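Local coordinates for protein trehalose-6-phosphate phosphatase (Candida albicans, PDB 5DXF) that belongs to glycosyltransferase family 20 and is built on the GT-B fold, with Rossmann-like domains, at residues A[426-432]-A[453-458]; A[445-449]-A[500-504]. One frame throughout, in Å; residues are numbered along the deposited sequence.

Interaction 1. Residues A[426-432]-A[453-458]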
loop_
_atom_site.group_PDB
_atom_site.type_symbol
_atom_site.label_atom_id
_atom_site.label_comp_id
_atom_site.label_asym_id
_atom_site.label_seq_id
_atom_site.Cartn_x
_atom_site.Cartn_y
_atom_site.Cartn_z
ATOM N N ASP A 426 19.124 -5.587 -11.616
ATOM C CA ASP A 426 20.049 -4.542 -11.984
ATOM C C ASP A 426 19.323 -3.203 -12.062
ATOM O O ASP A 426 19.938 -2.154 -12.132
ATOM C CB ASP A 426 20.717 -4.871 -13.318
ATOM C CG ASP A 426 21.517 -6.166 -13.272
ATOM O OD1 ASP A 426 22.576 -6.206 -12.611
ATOM O OD2 ASP A 426 21.086 -7.144 -13.909
ATOM N N LEU A 427 17.998 -3.260 -12.056
ATOM C CA LEU A 427 17.172 -2.063 -12.092
ATOM C C LEU A 427 15.845 -2.272 -11.387
ATOM O O LEU A 427 15.320 -3.366 -11.355
ATOM C CB LEU A 427 16.910 -1.650 -13.535
ATOM C CG LEU A 427 16.752 -0.168 -13.845
ATOM C CD1 LEU A 427 15.875 0.032 -15.056
ATOM C CD2 LEU A 427 16.194 0.604 -12.672
ATOM N N ALA A 428 15.300 -1.207 -10.840
ATOM C CA ALA A 428 13.957 -1.216 -10.339
ATOM C C ALA A 428 13.267 -0.055 -11.010
ATOM O O ALA A 428 13.835 1.010 -11.117
ATOM C CB ALA A 428 13.949 -1.046 -8.843
ATOM N N LEU A 429 12.055 -0.269 -11.490
ATOM C CA LEU A 429 11.299 0.804 -12.135
ATOM C C LEU A 429 9.899 0.908 -11.540
ATOM O O LEU A 429 9.089 -0.010 -11.668
ATOM C CB LEU A 429 11.222 0.587 -13.654
ATOM C CG LEU A 429 10.556 1.671 -14.510
ATOM C CD1 LEU A 429 11.053 3.052 -14.109
ATOM C CD2 LEU A 429 10.811 1.418 -15.996
ATOM N N ILE A 430 9.624 2.028 -10.880
ATOM C CA ILE A 430 8.295 2.289 -10.335
ATOM C C ILE A 430 7.635 3.416 -11.122
ATOM O O ILE A 430 8.166 4.525 -11.179
ATOM C CB ILE A 430 8.352 2.656 -8.837
ATOM C CG1 ILE A 430 9.154 1.610 -8.059
ATOM C CG2 ILE A 430 6.952 2.813 -8.263
ATOM C CD1 ILE A 430 8.656 0.194 -8.249
ATOM N N THR A 431 6.483 3.127 -11.725
ATOM C CA THR A 431 5.815 4.062 -12.634
ATOM C C THR A 431 4.393 4.381 -12.179
ATOM O O THR A 431 3.543 4.762 -12.984
ATOM C CB THR A 431 5.763 3.497 -14.065
ATOM O OG1 THR A 431 5.214 2.173 -14.030
ATOM C CG2 THR A 431 7.156 3.432 -14.660
ATOM N N SER A 432 4.148 4.220 -10.883
ATOM C CA SER A 432 2.820 4.407 -10.309
ATOM C C SER A 432 2.197 5.753 -10.667
ATOM O O SER A 432 2.827 6.797 -10.512
ATOM C CB SER A 432 2.890 4.261 -8.792
ATOM O OG SER A 432 3.216 2.931 -8.430
ATOM N N SER A 453 22.133 -1.572 -7.054
ATOM C CA SER A 453 21.431 -1.344 -8.313
ATOM C C SER A 453 20.478 -0.148 -8.206
ATOM O O SER A 453 19.836 0.051 -7.172
ATOM C CB SER A 453 20.673 -2.600 -8.746
ATOM O OG SER A 453 21.569 -3.583 -9.238
ATOM N N PRO A 454 20.396 0.658 -9.280
ATOM C CA PRO A 454 19.599 1.892 -9.312
ATOM C C PRO A 454 18.079 1.701 -9.266
ATOM O O PRO A 454 17.505 0.720 -9.771
ATOM C CB PRO A 454 20.007 2.536 -10.644
ATOM C CG PRO A 454 20.497 1.419 -11.477
ATOM C CD PRO A 454 21.172 0.481 -10.521
ATOM N N LEU A 455 17.436 2.683 -8.643
ATOM C CA LEU A 455 15.988 2.753 -8.555
ATOM C C LEU A 455 15.473 3.980 -9.298
ATOM O O LEU A 455 15.919 5.101 -9.050
ATOM C CB LEU A 455 15.541 2.799 -7.094
ATOM C CG LEU A 455 14.099 3.253 -6.863
ATOM C CD1 LEU A 455 13.117 2.201 -7.357
ATOM C CD2 LEU A 455 13.860 3.580 -5.397
ATOM N N ILE A 456 14.543 3.758 -10.219
ATOM C CA ILE A 456 13.878 4.852 -10.909
ATOM C C ILE A 456 12.457 4.988 -10.374
ATOM O O ILE A 456 11.705 4.008 -10.308
ATOM C CB ILE A 456 13.853 4.643 -12.431
ATOM C CG1 ILE A 456 15.265 4.377 -12.952
ATOM C CG2 ILE A 456 13.256 5.858 -13.123
ATOM C CD1 ILE A 456 15.345 4.278 -14.460
ATOM N N LEU A 457 12.101 6.208 -9.989
ATOM C CA LEU A 457 10.870 6.458 -9.257
ATOM C C LEU A 457 9.980 7.471 -9.966
ATOM O O LEU A 457 10.445 8.518 -10.423
ATOM C CB LEU A 457 11.196 6.941 -7.840
ATOM C CG LEU A 457 10.300 6.433 -6.713
ATOM C CD1 LEU A 457 10.240 4.920 -6.757
ATOM C CD2 LEU A 457 10.814 6.907 -5.361
ATOM N N SER A 458 8.697 7.142 -10.065
ATOM C CA SER A 458 7.711 8.062 -10.614
ATOM C C SER A 458 7.567 9.227 -9.651
ATOM O O SER A 458 7.588 9.037 -8.436
ATOM C CB SER A 458 6.364 7.366 -10.832
ATOM O OG SER A 458 5.344 8.298 -11.144
#
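Ser-453 leads into the second strand. Its CA-to-CB bond points toward 426-432, and its OG lies 3.3 Å from CA of Asp-426. That hydroxyl is hydrogen-bonded to the backbone O of Ala-425, so the start of the pairing is tied just ahead of Asp-426. The CA-to-CB bond of Asp-426 points away from 453-458, and its OD2 accepts from Leu-333 N. Pro-454 follows, with its CD 3.3 Å from Asp-426 O. Its own carbonyl is the first rung of the ladder: Ala-428 N donates to Pro-454 O at 3.1 Å. Leu-455 packs its CD1 on Ala-428 CB at 3.7 Å, and both side chains lie on the face covered by helix 439-447. Strand 428-430, helix 439-447 and strand 455-458 form a beta-alpha-beta unit, of the Rossmann-like kind found in GT-B domains. The two strands run parallel, 2° apart, with their axes 4.9 Å from each other, and the helix makes the crossover. Ile-456 spans the centre. Its N donates to Ala-428 O at 3.0 Å and its O accepts from Ile-430 N at 2.9 Å, both nearly straight. Its side chain is on the other face, with CB 3.6 Å from Leu-429 CD1 and CG1 3.9 Å from Leu-427 CD2. Helix 478-489 covers this face. Leu-457 returns to the first face, where its CD1 meets Ile-430 CB at 3.6 Å. Ser-458 N gives a weak, bent bond to Ile-430 O at 2.9 Å. Ser-458 OG reaches past the last rung and donates to Ser-432 O at 3.0 Å.

Interaction 2. Residues A[445-449]-A[500-504]; sequences VICQK and ESKLY
Tyr-504, Val-445 and Glu-500 bury the most surface here. Val-445 and Ile-446 lie in the last part of helix 439-447. Gln-448 N bonds back to Val-445 O at 3.2 Å; Gln-448 (phi/psi -108/12) and Lys-449 are not helical. Residues 500-504 are one turn inside helix 493-509, with Tyr-504 N bonded to Glu-500 O at 2.9 Å. CA of Val-445 lies 5.9 Å from CA of Tyr-504, and CA of Lys-449 lies 6.4 Å from CA of Glu-500. Tyr-504 has chi1 t and chi2 near 75°, which brings its ring to the first segment. Lys-449 CB sits over one face of the Tyr-504 ring, 3.8 Å from its centroid and 24° off the normal, in a CH-pi contact. Ile-446 CA is at the ring edge, 3.9 Å from Tyr-504 CE1. With chi1 p (90°), chi2 t, chi3 near -99° and chi4 t, Lys-449 NZ donates to Tyr-504 OH at 2.9 Å. Glu-307 of helix 303-311 joins both, by a salt bridge to Lys-449 and a hydrogen bond to Tyr-504. Val-445, chi1 t, points toward the second helix. Its CG1 is 3.6 Å from Tyr-504 CA and 3.9 Å from Leu-503 CB. Glu-500 also points across, with chi1 near -125° and chi2 m. Its OE1 lies 3.2 Å from Val-445 O, without a hydrogen bond. A later helix thus packs on the C-terminal part of a beta-alpha-beta crossover helix, in a Rossmann-like domain of the GT-B fold.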
loop_
_atom_site.group_PDB
_atom_site.type_symbol
_atom_site.label_atom_id
_atom_site.label_comp_id
_atom_site.label_asym_id
_atom_site.label_seq_id
_atom_site.Cartn_x
_atom_site.Cartn_y
_atom_site.Cartn_z
ATOM N N VAL A 445 15.392 -1.113 -2.272
ATOM C CA VAL A 445 16.537 -0.356 -1.779
ATOM C C VAL A 445 17.257 -1.142 -0.686
ATOM O O VAL A 445 18.490 -1.190 -0.666
ATOM C CB VAL A 445 16.124 1.035 -1.244
ATOM C CG1 VAL A 445 17.290 1.706 -0.544
ATOM C CG2 VAL A 445 15.624 1.915 -2.379
ATOM N N ILE A 446 16.495 -1.771 0.209
ATOM C CA ILE A 446 17.110 -2.641 1.213
ATOM C C ILE A 446 17.878 -3.782 0.544
ATOM O O ILE A 446 19.020 -4.085 0.909
ATOM C CB ILE A 446 16.076 -3.254 2.181
ATOM C CG1 ILE A 446 15.434 -2.180 3.056
ATOM C CG2 ILE A 446 16.730 -4.312 3.056
ATOM C CD1 ILE A 446 14.482 -2.750 4.073
ATOM N N CYS A 447 17.243 -4.402 -0.444
ATOM C CA CYS A 447 17.813 -5.558 -1.127
ATOM C C CYS A 447 19.038 -5.212 -1.964
ATOM O O CYS A 447 19.762 -6.105 -2.401
ATOM C CB CYS A 447 16.760 -6.219 -2.020
ATOM S SG CYS A 447 15.465 -7.111 -1.130
ATOM N N GLN A 448 19.265 -3.923 -2.194
ATOM C CA GLN A 448 20.380 -3.506 -3.036
ATOM C C GLN A 448 21.534 -2.868 -2.278
ATOM O O GLN A 448 22.420 -2.290 -2.898
ATOM C CB GLN A 448 19.893 -2.526 -4.107
ATOM C CG GLN A 448 19.045 -3.170 -5.174
ATOM C CD GLN A 448 19.770 -4.281 -5.900
ATOM O OE1 GLN A 448 20.983 -4.225 -6.090
ATOM N NE2 GLN A 448 19.028 -5.301 -6.311
ATOM N N LYS A 449 21.543 -2.967 -0.952
ATOM C CA LYS A 449 22.572 -2.283 -0.169
ATOM C C LYS A 449 23.978 -2.778 -0.508
ATOM O O LYS A 449 24.928 -1.997 -0.504
ATOM C CB LYS A 449 22.310 -2.431 1.339
ATOM C CG LYS A 449 22.951 -3.648 1.992
ATOM C CD LYS A 449 22.484 -3.832 3.433
ATOM C CE LYS A 449 23.489 -3.291 4.450
ATOM N NZ LYS A 449 23.152 -3.698 5.852
ATOM N N GLU A 500 22.772 4.600 -3.681
ATOM C CA GLU A 500 22.236 3.522 -2.861
ATOM C C GLU A 500 22.493 3.778 -1.382
ATOM O O GLU A 500 21.673 3.412 -0.554
ATOM C CB GLU A 500 22.827 2.173 -3.263
ATOM C CG GLU A 500 21.781 1.123 -3.618
ATOM C CD GLU A 500 20.698 0.970 -2.570
ATOM O OE1 GLU A 500 21.006 0.554 -1.433
ATOM O OE2 GLU A 500 19.529 1.264 -2.892
ATOM N N SER A 501 23.625 4.395 -1.050
ATOM C CA SER A 501 23.897 4.747 0.339
ATOM C C SER A 501 22.805 5.687 0.824
ATOM O O SER A 501 22.058 5.361 1.761
ATOM C CB SER A 501 25.272 5.398 0.500
ATOM O OG SER A 501 25.537 5.669 1.868
ATOM N N LYS A 502 22.707 6.834 0.150
ATOM C CA LYS A 502 21.720 7.865 0.467
ATOM C C LYS A 502 20.319 7.293 0.663
ATOM O O LYS A 502 19.686 7.502 1.709
ATOM C CB LYS A 502 21.695 8.928 -0.638
ATOM C CG LYS A 502 23.036 9.607 -0.882
ATOM C CD LYS A 502 22.981 10.568 -2.060
ATOM C CE LYS A 502 24.324 11.260 -2.251
ATOM N NZ LYS A 502 24.244 12.739 -2.082
ATOM N N LEU A 503 19.848 6.556 -0.340
ATOM C CA LEU A 503 18.516 5.963 -0.296
ATOM C C LEU A 503 18.373 4.932 0.818
ATOM O O LEU A 503 17.315 4.821 1.431
ATOM C CB LEU A 503 18.176 5.304 -1.632
ATOM C CG LEU A 503 18.154 6.211 -2.858
ATOM C CD1 LEU A 503 17.847 5.396 -4.104
ATOM C CD2 LEU A 503 17.139 7.322 -2.672
ATOM N N TYR A 504 19.437 4.181 1.078
ATOM C CA TYR A 504 19.388 3.121 2.079
ATOM C C TYR A 504 19.218 3.704 3.471
ATOM O O TYR A 504 18.295 3.323 4.189
ATOM C CB TYR A 504 20.639 2.249 2.013
ATOM C CG TYR A 504 20.628 1.062 2.944
ATOM C CD1 TYR A 504 19.860 -0.062 2.666
ATOM C CD2 TYR A 504 21.395 1.062 4.096
ATOM C CE1 TYR A 504 19.856 -1.154 3.522
ATOM C CE2 TYR A 504 21.399 -0.019 4.955
ATOM C CZ TYR A 504 20.630 -1.123 4.665
ATOM O OH TYR A 504 20.644 -2.190 5.532
#

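Both interactions are buried, and their centres lie about 12 Å apart. Helix 439-447 connects them: it is the crossover between the two strands of interaction 1, and its last part is one side of interaction 2. The helix also meets the sheet, as where Val-445 CG2 packs on Leu-455 CD2 at 3.9 Å. Gln-448 OE1 accepts a probable hydrogen bond from Ser-453 N at 3.0 Å. Interaction 1, almost wholly buried, is a backbone ladder with aliphatic side chains on both faces. Interaction 2 mixes apolar packing by Val-445, a CH-pi contact and a polar end, where the partly exposed Lys-449 and Tyr-504 also meet Glu-307.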